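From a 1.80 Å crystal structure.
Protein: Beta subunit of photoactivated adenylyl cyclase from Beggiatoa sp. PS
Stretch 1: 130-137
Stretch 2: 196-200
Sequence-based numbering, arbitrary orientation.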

# COMPACT_ATOMS: atom_id res chain seq x y z
N MET A 130 -0.57 -4.89 0.39
CA MET A 130 -0.10 -4.80 -0.98
C MET A 130 -1.26 -4.52 -1.93
O MET A 130 -2.39 -4.98 -1.70
N PRO A 131 -1.03 -3.77 -3.01
CA PRO A 131 -2.00 -3.75 -4.11
C PRO A 131 -2.14 -5.15 -4.67
O PRO A 131 -1.19 -5.92 -4.67
N ALA A 132 -3.35 -5.49 -5.13
CA ALA A 132 -3.59 -6.86 -5.58
C ALA A 132 -2.66 -7.26 -6.72
O ALA A 132 -2.25 -8.42 -6.84
N ARG A 133 -2.30 -6.29 -7.57
CA ARG A 133 -1.39 -6.56 -8.68
C ARG A 133 -0.03 -7.06 -8.19
O ARG A 133 0.57 -7.95 -8.80
N VAL A 134 0.44 -6.54 -7.06
CA VAL A 134 1.73 -6.99 -6.55
C VAL A 134 1.65 -8.43 -6.06
O VAL A 134 2.56 -9.24 -6.30
N ILE A 135 0.57 -8.77 -5.35
CA ILE A 135 0.39 -10.14 -4.88
C ILE A 135 0.29 -11.09 -6.06
O ILE A 135 0.86 -12.19 -6.05
N TYR A 136 -0.41 -10.67 -7.11
CA TYR A 136 -0.51 -11.48 -8.32
C TYR A 136 0.87 -11.77 -8.91
O TYR A 136 1.20 -12.92 -9.21
N LEU A 137 1.68 -10.73 -9.07
CA LEU A 137 3.01 -10.91 -9.66
C LEU A 137 3.86 -11.86 -8.83
O LEU A 137 4.55 -12.73 -9.38
N GLY A 196 -11.68 -8.22 -10.07
CA GLY A 196 -11.03 -6.93 -10.05
C GLY A 196 -9.86 -6.90 -9.09
O GLY A 196 -9.67 -7.79 -8.26
N GLU A 197 -9.03 -5.87 -9.24
CA GLU A 197 -7.84 -5.69 -8.40
C GLU A 197 -7.98 -4.38 -7.64
O GLU A 197 -7.90 -3.31 -8.25
N VAL A 198 -8.19 -4.46 -6.33
CA VAL A 198 -8.13 -3.26 -5.51
C VAL A 198 -6.73 -2.69 -5.58
O VAL A 198 -5.73 -3.42 -5.46
N THR A 199 -6.62 -1.38 -5.79
CA THR A 199 -5.32 -0.73 -5.87
C THR A 199 -4.96 -0.00 -4.58
O THR A 199 -3.85 -0.16 -4.07
N LYS A 200 -5.89 0.76 -4.02
CA LYS A 200 -5.63 1.44 -2.76
C LYS A 200 -6.93 2.01 -2.23
O LYS A 200 -7.92 2.12 -2.96

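The first turn of the helix is tied to the strand through a single backbone carbonyl, V198 O, which receives both a direct and a water-mediated link. A132 N donates to it over 3.2 Å in a nearly linear hydrogen bond (174°), an amide left free by the helix because no preceding turn supplies a partner. Water 1 donates to the same V198 O (3.2 Å) and accepts from R133 N (2.9 Å), so the next amide reaches the strand as well.

Around this polar center the side-chain packing is small. A132 points toward the strand, and its CB meets E197 CB at 3.8 Å. E197, itself directed toward the helix, is the residue most covered by the contact; with chi1 m and chi2 t it extends past A132, bringing OE2 to 3.9 Å from R133 CB and OE1 to 4.3 Å from Y136 CB. R133 (chi1 t, chi2 p) leaves CA sideways and its end leads away, yet water 2 joins it to the glutamate, accepting from R133 NH1 (3.1 Å) and donating to E197 OE1 (2.7 Å). Y136, chi1 t, also points toward the strand. At the N-cap, P131 CB lies 3.8 Å from T199 O, whereas the T199 side chain (chi1 p) points away and is hydrogen-bonded elsewhere in the structure.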

# COMPACT_ATOMS: atom_id res chain seq x y z
CB MET A 130 0.59 -6.09 -1.40
CG MET A 130 1.76 -6.46 -0.50
SD MET A 130 2.97 -5.13 -0.41
CE MET A 130 3.63 -5.20 -1.99
CB PRO A 131 -1.38 -2.78 -5.12
CG PRO A 131 -0.31 -2.03 -4.37
CD PRO A 131 0.16 -2.95 -3.29
CB ALA A 132 -5.05 -7.04 -5.99
CB ARG A 133 -1.23 -5.28 -9.51
CG ARG A 133 -0.15 -5.31 -10.56
CD ARG A 133 -0.44 -6.33 -11.63
NE ARG A 133 0.50 -6.21 -12.73
CZ ARG A 133 0.58 -7.06 -13.75
NH1 ARG A 133 -0.23 -8.11 -13.80
NH2 ARG A 133 1.48 -6.86 -14.70
CB VAL A 134 2.22 -6.05 -5.44
CG1 VAL A 134 3.42 -6.68 -4.80
CG2 VAL A 134 2.56 -4.67 -5.99
CB ILE A 135 -0.86 -10.22 -3.97
CG1 ILE A 135 -0.63 -9.42 -2.69
CG2 ILE A 135 -1.23 -11.68 -3.68
CD1 ILE A 135 0.55 -9.90 -1.86
CB TYR A 136 -1.40 -10.77 -9.34
CG TYR A 136 -1.52 -11.50 -10.65
CD1 TYR A 136 -2.44 -12.52 -10.82
CD2 TYR A 136 -0.70 -11.17 -11.71
CE1 TYR A 136 -2.54 -13.20 -12.01
CE2 TYR A 136 -0.79 -11.84 -12.92
CZ TYR A 136 -1.71 -12.85 -13.06
OH TYR A 136 -1.81 -13.51 -14.26
CB LEU A 137 3.71 -9.56 -9.79
CG LEU A 137 3.14 -8.65 -10.87
CD1 LEU A 137 3.74 -7.26 -10.77
CD2 LEU A 137 3.37 -9.24 -12.27
CB GLU A 197 -6.56 -5.72 -9.23
CG GLU A 197 -6.37 -7.02 -9.99
CD GLU A 197 -5.05 -7.08 -10.75
OE1 GLU A 197 -4.45 -8.18 -10.81
OE2 GLU A 197 -4.61 -6.04 -11.30
CB VAL A 198 -8.53 -3.56 -4.06
CG1 VAL A 198 -8.32 -2.32 -3.18
CG2 VAL A 198 -9.99 -4.00 -3.98
CB THR A 199 -5.28 0.24 -7.06
OG1 THR A 199 -5.85 1.50 -6.67
CG2 THR A 199 -6.09 -0.31 -8.23
CB LYS A 200 -4.59 2.57 -2.93
CG LYS A 200 -5.02 3.64 -3.91
CD LYS A 200 -3.83 4.54 -4.31
CE LYS A 200 -2.87 3.81 -5.23
NZ LYS A 200 -1.66 4.59 -5.56
O HOH W 1 -3.64 -3.69 -7.81
O HOH W 2 -3.02 -9.09 -12.87